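Local structure of EvdO2 (Micromonospora carbonacea, 4XAB) at residues 218-221 with 225-228; 40-45 with 113-118; 94-99 with 104-109; 89-94 with 109-114. The protein probably catalyses an oxidative ring closure in orthosomycin biosynthesis, as a metal-dependent oxygenase of the phytanoyl-CoA dioxygenase (PhyH) family. All blocks are in the same frame, centred on the assembly; numbering follows the deposited sequence.

Overall arrangement
Strand 110-118 of the double-stranded beta helix runs through this set. Interaction 2 packs it against helix 32-45 and interaction 4 against helix 89-102; the two overlap at Gly113 and His114, with centres about 16 Å apart. Interaction 3, within the span of interaction 4 and about 9 Å from it between centres, packs the middle of helix 89-102 against the connection into the strand. Interaction 1 follows them all, where a turn feeds strand 226-234, the antiparallel neighbour of 110-118. It touches interaction 2 (centres about 13 Å apart); its centre is about 29 Å from that of interaction 3. Two helices thus pack along one sheet of the fold carrying the metal site His129, Asp131 and His215.

Interaction 1 (218-221 with 225-228); sequences GPNL and PRRA
The first torsion of Asn220 is trans (chi1 176°), carrying its amide out from the loop toward Arg226. The arginine chain has CG opposite its own carbonyl carbon and bends again at chi2 (-76°), which presents its CG methylene, rather than its charged end, to the amide. Asn220 ND2 lies 3.7 Å from Arg226 CG, and the amide carbon Asn220 CG is 3.9 Å from the same Arg226 CG. The two side chains cross at about a right angle, and the amide and guanidinium planes stand 86° apart. Asn220 OD1 approaches the guanidinium obliquely, 4.1 Å from Arg226 NE, and no hydrogen bond joins the two segments. Asn220 ND2 also passes 4.2 Å from Pro225 CA, just before the strand. The contact is small, burying 93 Å² in all, and the two segments' nearest CA atoms, those of Asn220 and Arg226, are 7.6 Å apart.

The polar ends are held by the turn and its surroundings. Thr222 OG1 is hydrogen-bonded both to Asn220 OD1 and to Arg226 NH2, while Asn220 ND2 gives its hydrogens to Pro119 O and Gln224 O. Arg226 NH1 reaches Glu152 O.

This is the connection between strand 215-217, which begins with the metal ligand His215, and strand 226-234. The buried amide of Asn220 has its oxygen and its nitrogen both engaged, which should fix which way round the amide is turned. Asparagine and arginine are therefore coupled indirectly, through the threonine hydroxyl, while their direct meeting is van der Waals packing of an amide on a methylene.

Interaction 2 (40-45 with 113-118); sequences QAYDRL and GHAILK
Tyr42 reaches from helix 32-45 to strand 110-118 and sets its phenol end against Ala115. Tyr42 OH is 3.2 Å from Ala115 CB and 3.4 Å from Ala115 CA, and Tyr42 CZ sits 3.7 Å from the same methyl, which approaches the ring obliquely. At the ring's edge and in its plane lies the next strand carbonyl, with Tyr42 CE2 3.7 Å from Ile116 O. No hydrogen bond links the two segments, which bury 172 Å².

The phenol is positioned from the neighbouring strand: Tyr42 OH is hydrogen-bonded to Ala228 O, and the backbones of Ala228 and Ile116 are paired. The ring of Phe46, just after the helix, meets that of Tyr42, planes about 40° apart. Further out, the helix segment crosses the strand segment at -78°, with axes 10.4 Å apart, a separation that the length of the tyrosine spans and the small Ala115 allows.

Ile116 and His114 point their CB atoms away from the helix, to the other side of the sheet. There Ile116 CG1 rests 3.8 Å above one face of the His114 imidazole, toward its rim, and the His114 side chain is about 7 Å from the bound nickel.

Tyrosine thus joins two strands at once, packing its ring on one and using its hydroxyl on the other, giving the buried phenol a polar partner within a contact made largely of ring and methyl packing.

Interaction 3 (94-99 with 104-109); sequences CRSIAS and MAEEEL
The guanidinium of Arg95 and the carboxylate of Glu106 meet beside a shared water. Water 1 lies at the guanidinium edge, in its plane, 3.1 Å from Arg95 NH2. Glu106 OE1 is tilted 30° out of that plane and forms a salt bridge with Arg95 NE at 3.0 Å. The nitrogen approaches Glu106 OE1 from its anti side, 23° out of the carboxylate plane. A bend at chi3 (54°) turns the arginine end toward the glutamate, whose chain is extended beyond CG. Water 1 also donates to Ser96 OG at 2.8 Å and to Glu106 OE1 at a suspiciously short 2.5 Å, a doubtful value. The other carboxylate oxygen, Glu106 OE2, is 3.0 Å from Ser96 OG, a hydroxyl that also has Ala92 O as a partner. The nearby arginine would be expected to favour the ionised carboxylate.

Next to this polar cluster the chain reverses after the helix. Met104 N donates to Ser99 O at 3.2 Å, in the carbonyl plane and on a lone pair. Ser99 OG also points at Met104 O, but so closely that its exact geometry is doubtful. Ser99 CB packs 3.6 Å from Glu106 CG, and Leu109 CD1 packs 4.0 Å from Ala98 CB.

The chain thus doubles back after helix 89-102, and the 3-10 turn 106-108 then leads it toward strand 110-118. The helix lies on the sheet of the double-stranded beta helix: Cys94 touches Leu231 of strand 226-234 and Ile146 of strand 139-149, and Ala98, which also meets Leu109, touches Phe233 and Leu144 of the same two strands. Met104, beyond the helix, touches Arg142 of strand 139-149.

Interaction 4 (89-94 with 109-114); sequences PHFARC and LEFYGH
Phe91, in the first turn of helix 89-102, faces Phe111, near the start of strand 110-118, and the two backbones stay well apart: their nearest CA atoms, those of Phe91 and Gly113, are 9.5 Å from each other. The helix lies against the sheet of the double-stranded beta helix (cupin) fold, and its opening turn is regular, with Arg93 N bonded to Pro89 O and Cys94 N to His90 O. No backbone bond crosses the gap; the side chains bridge it alone, burying 96 Å².

The bridge is a T-shaped aromatic pair. Phe91 turns its edge to the face of Phe111, with ring centroids 4.7 Å apart and planes inclined at 63°. Such a pair brings the slightly positive ring hydrogens of one phenylalanine to the pi cloud of the other. Phe91 stretches outward with a trans first torsion (chi1 170°), whereas Phe111 CG is wedged between the backbone N and the carbonyl carbon (chi1 50°), an arrangement that swings the ring flat across the approaching edge.

Outside the pair, Leu86 touches both phenylalanines, and Phe233 of strand 226-234 packs on Phe111. His90, one residue earlier in the helix, is hydrogen-bonded through NE2 to Thr148 OG1.

The CE1-CZ edge of Phe91 makes the meeting. Phe91 CE1 lies 3.6 Å from Phe111 CD2, and beside it Phe91 CZ sits 3.4 Å above the centre of the Phe111 ring, within 4.0 Å of all six of that ring's carbons and closest to Phe111 CE2 at 3.5 Å.

Interaction 1 (218-221 with 225-228)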
# COMPACT_ATOMS: atom_id res chain seq x y z
N GLY A 218 -3.62 -9.37 6.64
CA GLY A 218 -3.47 -10.72 7.12
C GLY A 218 -2.52 -11.52 6.25
O GLY A 218 -2.06 -11.04 5.21
N PRO A 219 -2.19 -12.73 6.69
CA PRO A 219 -1.37 -13.64 5.89
C PRO A 219 -2.13 -14.09 4.64
O PRO A 219 -3.35 -13.97 4.59
CB PRO A 219 -1.12 -14.81 6.84
CG PRO A 219 -2.32 -14.80 7.74
CD PRO A 219 -2.59 -13.34 7.97
N ASN A 220 -1.41 -14.62 3.65
CA ASN A 220 -2.10 -15.21 2.50
C ASN A 220 -2.26 -16.69 2.73
O ASN A 220 -1.35 -17.47 2.48
CB ASN A 220 -1.33 -14.92 1.21
CG ASN A 220 -1.94 -15.60 -0.00
OD1 ASN A 220 -3.11 -15.98 0.01
ND2 ASN A 220 -1.15 -15.74 -1.06
N LEU A 221 -3.43 -17.09 3.23
CA LEU A 221 -3.69 -18.50 3.52
C LEU A 221 -4.16 -19.28 2.30
O LEU A 221 -4.69 -20.37 2.44
CB LEU A 221 -4.73 -18.62 4.63
CG LEU A 221 -4.43 -17.82 5.90
CD1 LEU A 221 -5.57 -17.91 6.89
CD2 LEU A 221 -3.12 -18.27 6.53
N PRO A 225 -0.82 -16.59 -5.50
CA PRO A 225 -0.17 -15.32 -5.16
C PRO A 225 -1.17 -14.18 -5.22
O PRO A 225 -2.14 -14.27 -5.97
CB PRO A 225 0.92 -15.15 -6.23
CG PRO A 225 0.93 -16.46 -7.00
CD PRO A 225 -0.42 -17.06 -6.84
N ARG A 226 -0.95 -13.14 -4.43
CA ARG A 226 -1.83 -11.99 -4.43
C ARG A 226 -0.99 -10.75 -4.65
O ARG A 226 -0.09 -10.46 -3.86
CB ARG A 226 -2.59 -11.89 -3.12
CG ARG A 226 -3.26 -13.19 -2.75
CD ARG A 226 -4.51 -13.41 -3.59
NE ARG A 226 -4.97 -14.78 -3.45
CZ ARG A 226 -6.19 -15.18 -3.77
NH1 ARG A 226 -7.08 -14.31 -4.23
NH2 ARG A 226 -6.53 -16.46 -3.61
N ARG A 227 -1.27 -10.04 -5.74
CA ARG A 227 -0.44 -8.92 -6.18
C ARG A 227 -1.15 -7.59 -6.05
O ARG A 227 -2.34 -7.47 -6.31
CB ARG A 227 -0.01 -9.14 -7.63
CG ARG A 227 0.77 -10.44 -7.83
CD ARG A 227 0.69 -10.94 -9.26
NE ARG A 227 -0.63 -11.43 -9.63
CZ ARG A 227 -0.92 -11.97 -10.81
NH1 ARG A 227 0.03 -12.09 -11.73
NH2 ARG A 227 -2.15 -12.40 -11.08
N ALA A 228 -0.41 -6.57 -5.63
CA ALA A 228 -0.96 -5.23 -5.54
C ALA A 228 0.02 -4.26 -6.16
O ALA A 228 1.23 -4.45 -6.08
CB ALA A 228 -1.25 -4.85 -4.08

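Interaction 2 (40-45 with 113-118)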
# COMPACT_ATOMS: atom_id res chain seq x y z
N GLN A 40 0.80 -9.43 -16.53
CA GLN A 40 1.91 -9.83 -17.39
C GLN A 40 3.20 -9.15 -16.97
O GLN A 40 4.27 -9.77 -16.98
CB GLN A 40 1.59 -9.52 -18.85
CG GLN A 40 0.50 -10.39 -19.44
CD GLN A 40 0.16 -9.99 -20.86
OE1 GLN A 40 -0.00 -8.80 -21.17
NE2 GLN A 40 0.06 -10.97 -21.75
N ALA A 41 3.10 -7.88 -16.61
CA ALA A 41 4.26 -7.14 -16.11
C ALA A 41 4.81 -7.73 -14.81
O ALA A 41 6.02 -7.82 -14.63
CB ALA A 41 3.90 -5.68 -15.91
N TYR A 42 3.91 -8.14 -13.92
CA TYR A 42 4.32 -8.74 -12.65
C TYR A 42 4.93 -10.12 -12.86
O TYR A 42 5.83 -10.52 -12.13
CB TYR A 42 3.14 -8.83 -11.68
CG TYR A 42 2.96 -7.61 -10.81
CD1 TYR A 42 2.87 -6.34 -11.38
CD2 TYR A 42 2.86 -7.71 -9.42
CE1 TYR A 42 2.69 -5.21 -10.59
CE2 TYR A 42 2.69 -6.57 -8.62
CZ TYR A 42 2.61 -5.33 -9.22
OH TYR A 42 2.44 -4.19 -8.45
N ASP A 43 4.43 -10.85 -13.86
CA ASP A 43 4.99 -12.16 -14.22
C ASP A 43 6.49 -12.07 -14.49
O ASP A 43 7.25 -13.03 -14.24
CB ASP A 43 4.28 -12.74 -15.45
CG ASP A 43 2.92 -13.35 -15.12
OD1 ASP A 43 2.63 -13.58 -13.92
OD2 ASP A 43 2.14 -13.61 -16.06
N ARG A 44 6.91 -10.93 -15.02
CA ARG A 44 8.31 -10.70 -15.35
C ARG A 44 9.08 -10.01 -14.22
O ARG A 44 10.26 -10.28 -14.03
CB ARG A 44 8.43 -9.89 -16.65
CG ARG A 44 9.86 -9.66 -17.10
CD ARG A 44 10.65 -10.97 -17.20
NE ARG A 44 10.64 -11.52 -18.55
CZ ARG A 44 11.49 -11.17 -19.50
NH1 ARG A 44 12.43 -10.27 -19.25
NH2 ARG A 44 11.41 -11.73 -20.71
N LEU A 45 8.40 -9.14 -13.48
CA LEU A 45 9.02 -8.45 -12.35
C LEU A 45 9.31 -9.40 -11.20
O LEU A 45 10.33 -9.28 -10.51
CB LEU A 45 8.12 -7.32 -11.84
CG LEU A 45 8.13 -5.97 -12.54
CD1 LEU A 45 7.08 -5.06 -11.91
CD2 LEU A 45 9.52 -5.35 -12.46
N GLY A 113 5.70 4.60 -7.29
CA GLY A 113 5.01 3.32 -7.33
C GLY A 113 5.62 2.33 -6.35
O GLY A 113 6.72 2.53 -5.85
N HIS A 114 4.90 1.26 -6.08
CA HIS A 114 5.37 0.24 -5.16
C HIS A 114 4.66 -1.07 -5.52
O HIS A 114 3.43 -1.11 -5.58
CB HIS A 114 5.10 0.67 -3.71
CG HIS A 114 5.55 -0.33 -2.68
ND1 HIS A 114 5.05 -0.34 -1.39
CD2 HIS A 114 6.46 -1.33 -2.74
CE1 HIS A 114 5.62 -1.32 -0.72
NE2 HIS A 114 6.48 -1.94 -1.51
N ALA A 115 5.43 -2.11 -5.79
CA ALA A 115 4.86 -3.40 -6.19
C ALA A 115 5.02 -4.41 -5.08
O ALA A 115 6.07 -4.50 -4.44
CB ALA A 115 5.52 -3.90 -7.46
N ILE A 116 3.96 -5.17 -4.85
CA ILE A 116 3.92 -6.17 -3.80
C ILE A 116 3.37 -7.47 -4.35
O ILE A 116 2.37 -7.47 -5.07
CB ILE A 116 3.03 -5.72 -2.62
CG1 ILE A 116 3.55 -4.42 -2.01
CG2 ILE A 116 2.93 -6.83 -1.56
CD1 ILE A 116 2.52 -3.74 -1.14
N LEU A 117 4.04 -8.58 -4.03
CA LEU A 117 3.47 -9.89 -4.29
C LEU A 117 3.49 -10.70 -3.00
O LEU A 117 4.55 -10.89 -2.41
CB LEU A 117 4.24 -10.60 -5.41
CG LEU A 117 3.74 -11.97 -5.90
CD1 LEU A 117 4.17 -12.19 -7.33
CD2 LEU A 117 4.26 -13.10 -5.02
N LYS A 118 2.32 -11.14 -2.55
CA LYS A 118 2.20 -12.06 -1.42
C LYS A 118 2.15 -13.47 -1.94
O LYS A 118 1.14 -13.87 -2.54
CB LYS A 118 0.93 -11.79 -0.60
CG LYS A 118 0.89 -10.47 0.11
CD LYS A 118 -0.34 -10.40 1.00
CE LYS A 118 -0.29 -11.42 2.12
NZ LYS A 118 0.58 -10.96 3.23

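Interaction 3 (94-99 with 104-109)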
# COMPACT_ATOMS: atom_id res chain seq x y z
N CYS A 94 -5.56 7.60 -11.26
CA CYS A 94 -5.25 7.61 -9.84
C CYS A 94 -4.77 8.98 -9.35
O CYS A 94 -5.10 9.40 -8.24
CB CYS A 94 -4.20 6.54 -9.53
SG CYS A 94 -4.86 4.85 -9.59
N ARG A 95 -4.00 9.69 -10.19
CA ARG A 95 -3.52 11.02 -9.81
C ARG A 95 -4.71 11.97 -9.65
O ARG A 95 -4.76 12.80 -8.74
CB ARG A 95 -2.51 11.56 -10.84
CG ARG A 95 -1.82 12.87 -10.44
CD ARG A 95 -0.83 13.33 -11.53
NE ARG A 95 -1.50 13.41 -12.83
CZ ARG A 95 -0.88 13.41 -14.00
NH1 ARG A 95 0.44 13.35 -14.07
NH2 ARG A 95 -1.60 13.48 -15.12
N SER A 96 -5.68 11.83 -10.55
CA SER A 96 -6.90 12.63 -10.48
C SER A 96 -7.70 12.32 -9.23
O SER A 96 -8.26 13.22 -8.60
CB SER A 96 -7.76 12.41 -11.72
OG SER A 96 -7.04 12.80 -12.87
N ILE A 97 -7.76 11.05 -8.86
CA ILE A 97 -8.45 10.65 -7.64
C ILE A 97 -7.74 11.25 -6.42
O ILE A 97 -8.38 11.79 -5.53
CB ILE A 97 -8.51 9.10 -7.50
CG1 ILE A 97 -9.47 8.52 -8.56
CG2 ILE A 97 -8.97 8.71 -6.11
CD1 ILE A 97 -9.48 7.00 -8.62
N ALA A 98 -6.42 11.19 -6.42
CA ALA A 98 -5.63 11.71 -5.31
C ALA A 98 -5.87 13.20 -5.15
O ALA A 98 -6.05 13.70 -4.03
CB ALA A 98 -4.15 11.43 -5.53
N SER A 99 -5.88 13.90 -6.28
CA SER A 99 -6.16 15.32 -6.31
C SER A 99 -7.52 15.65 -5.70
O SER A 99 -7.63 16.57 -4.87
CB SER A 99 -6.09 15.83 -7.75
OG SER A 99 -6.47 17.19 -7.79
N MET A 104 -5.88 19.01 -3.70
CA MET A 104 -4.63 19.57 -4.21
C MET A 104 -4.55 19.41 -5.71
O MET A 104 -5.02 18.41 -6.26
CB MET A 104 -3.44 18.87 -3.57
CG MET A 104 -3.32 19.12 -2.11
SD MET A 104 -1.94 18.16 -1.49
CE MET A 104 -0.64 18.68 -2.61
N ALA A 105 -3.96 20.40 -6.38
CA ALA A 105 -3.74 20.31 -7.82
C ALA A 105 -2.86 19.13 -8.13
O ALA A 105 -1.93 18.83 -7.38
CB ALA A 105 -3.11 21.62 -8.36
N GLU A 106 -3.14 18.45 -9.24
CA GLU A 106 -2.35 17.29 -9.65
C GLU A 106 -0.87 17.63 -9.78
O GLU A 106 0.01 16.82 -9.46
CB GLU A 106 -2.89 16.75 -10.98
CG GLU A 106 -4.30 16.19 -10.85
CD GLU A 106 -4.81 15.55 -12.12
OE1 GLU A 106 -3.98 15.02 -12.89
OE2 GLU A 106 -6.04 15.57 -12.34
N GLU A 107 -0.60 18.85 -10.25
CA GLU A 107 0.77 19.32 -10.44
C GLU A 107 1.54 19.50 -9.14
O GLU A 107 2.76 19.58 -9.15
CB GLU A 107 0.74 20.65 -11.21
CG GLU A 107 0.18 20.57 -12.62
CD GLU A 107 -1.34 20.69 -12.68
OE1 GLU A 107 -2.00 20.64 -11.63
OE2 GLU A 107 -1.87 20.84 -13.80
N GLU A 108 0.81 19.58 -8.03
CA GLU A 108 1.41 19.73 -6.71
C GLU A 108 1.84 18.41 -6.10
O GLU A 108 2.55 18.37 -5.10
CB GLU A 108 0.44 20.43 -5.76
CG GLU A 108 0.34 21.92 -5.96
CD GLU A 108 -0.77 22.54 -5.15
OE1 GLU A 108 -1.34 23.56 -5.60
OE2 GLU A 108 -1.08 22.02 -4.05
N LEU A 109 1.37 17.31 -6.68
CA LEU A 109 1.61 16.00 -6.07
C LEU A 109 2.92 15.38 -6.52
O LEU A 109 3.20 15.28 -7.71
CB LEU A 109 0.46 15.05 -6.40
CG LEU A 109 -0.91 15.56 -5.96
CD1 LEU A 109 -2.02 14.66 -6.50
CD2 LEU A 109 -0.97 15.62 -4.45
O HOH W 1 -4.53 12.92 -14.18

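Interaction 4 (89-94 with 109-114)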
# COMPACT_ATOMS: atom_id res chain seq x y z
N PRO A 89 -3.07 5.30 -18.52
CA PRO A 89 -4.34 5.89 -18.11
C PRO A 89 -4.67 5.58 -16.65
O PRO A 89 -5.36 6.39 -16.02
CB PRO A 89 -5.36 5.23 -19.06
CG PRO A 89 -4.55 4.91 -20.29
CD PRO A 89 -3.19 4.51 -19.77
N HIS A 90 -4.21 4.44 -16.13
CA HIS A 90 -4.48 4.07 -14.74
C HIS A 90 -3.73 5.02 -13.81
O HIS A 90 -4.28 5.47 -12.81
CB HIS A 90 -4.08 2.62 -14.45
CG HIS A 90 -4.08 2.27 -12.98
ND1 HIS A 90 -2.94 2.33 -12.21
CD2 HIS A 90 -5.08 1.89 -12.15
CE1 HIS A 90 -3.23 1.98 -10.97
NE2 HIS A 90 -4.52 1.72 -10.90
N PHE A 91 -2.49 5.34 -14.14
CA PHE A 91 -1.76 6.30 -13.32
C PHE A 91 -2.48 7.65 -13.31
O PHE A 91 -2.69 8.24 -12.25
CB PHE A 91 -0.33 6.50 -13.81
CG PHE A 91 0.37 7.65 -13.14
CD1 PHE A 91 0.99 7.49 -11.92
CD2 PHE A 91 0.39 8.92 -13.74
CE1 PHE A 91 1.62 8.55 -11.30
CE2 PHE A 91 1.01 9.98 -13.11
CZ PHE A 91 1.63 9.79 -11.90
N ALA A 92 -2.86 8.12 -14.49
CA ALA A 92 -3.47 9.43 -14.63
C ALA A 92 -4.78 9.48 -13.85
O ALA A 92 -5.10 10.49 -13.22
CB ALA A 92 -3.71 9.76 -16.10
N ARG A 93 -5.52 8.38 -13.91
CA ARG A 93 -6.79 8.23 -13.24
C ARG A 93 -6.59 8.30 -11.73
O ARG A 93 -7.33 8.97 -11.01
CB ARG A 93 -7.43 6.88 -13.65
CG ARG A 93 -8.87 6.66 -13.27
CD ARG A 93 -9.36 5.30 -13.82
NE ARG A 93 -9.09 5.16 -15.26
CZ ARG A 93 -8.39 4.16 -15.81
NH1 ARG A 93 -7.90 3.18 -15.04
NH2 ARG A 93 -8.19 4.13 -17.12
N CYS A 94 -5.56 7.60 -11.26
CA CYS A 94 -5.25 7.61 -9.84
C CYS A 94 -4.77 8.98 -9.35
O CYS A 94 -5.10 9.40 -8.24
CB CYS A 94 -4.20 6.54 -9.53
SG CYS A 94 -4.86 4.85 -9.59
N LEU A 109 1.37 17.31 -6.68
CA LEU A 109 1.61 16.00 -6.07
C LEU A 109 2.92 15.38 -6.52
O LEU A 109 3.20 15.28 -7.71
CB LEU A 109 0.46 15.05 -6.40
CG LEU A 109 -0.91 15.56 -5.96
CD1 LEU A 109 -2.02 14.66 -6.50
CD2 LEU A 109 -0.97 15.62 -4.45
N GLU A 110 3.72 14.97 -5.54
CA GLU A 110 4.82 14.06 -5.79
C GLU A 110 4.29 12.64 -5.72
O GLU A 110 3.30 12.38 -5.05
CB GLU A 110 5.94 14.27 -4.78
CG GLU A 110 6.62 15.62 -4.95
CD GLU A 110 7.59 15.93 -3.84
OE1 GLU A 110 8.27 15.00 -3.35
OE2 GLU A 110 7.67 17.11 -3.44
N PHE A 111 4.95 11.71 -6.41
CA PHE A 111 4.43 10.35 -6.46
C PHE A 111 5.50 9.31 -6.72
O PHE A 111 6.59 9.62 -7.21
CB PHE A 111 3.34 10.24 -7.54
CG PHE A 111 3.75 10.80 -8.87
CD1 PHE A 111 3.42 12.11 -9.22
CD2 PHE A 111 4.48 10.04 -9.77
CE1 PHE A 111 3.81 12.63 -10.45
CE2 PHE A 111 4.87 10.56 -10.99
CZ PHE A 111 4.53 11.85 -11.33
N TYR A 112 5.18 8.07 -6.37
CA TYR A 112 6.00 6.94 -6.77
C TYR A 112 5.17 5.66 -6.69
O TYR A 112 4.09 5.64 -6.09
CB TYR A 112 7.26 6.83 -5.89
CG TYR A 112 6.98 6.62 -4.43
CD1 TYR A 112 6.81 7.71 -3.57
CD2 TYR A 112 6.89 5.34 -3.89
CE1 TYR A 112 6.55 7.52 -2.23
CE2 TYR A 112 6.62 5.15 -2.54
CZ TYR A 112 6.47 6.25 -1.72
OH TYR A 112 6.21 6.06 -0.38
N GLY A 113 5.70 4.60 -7.29
CA GLY A 113 5.01 3.32 -7.33
C GLY A 113 5.62 2.33 -6.35
O GLY A 113 6.72 2.53 -5.85
N HIS A 114 4.90 1.26 -6.08
CA HIS A 114 5.37 0.24 -5.16
C HIS A 114 4.66 -1.07 -5.52
O HIS A 114 3.43 -1.11 -5.58
CB HIS A 114 5.10 0.67 -3.71
CG HIS A 114 5.55 -0.33 -2.68
ND1 HIS A 114 5.05 -0.34 -1.39
CD2 HIS A 114 6.46 -1.33 -2.74
CE1 HIS A 114 5.62 -1.32 -0.72
NE2 HIS A 114 6.48 -1.94 -1.51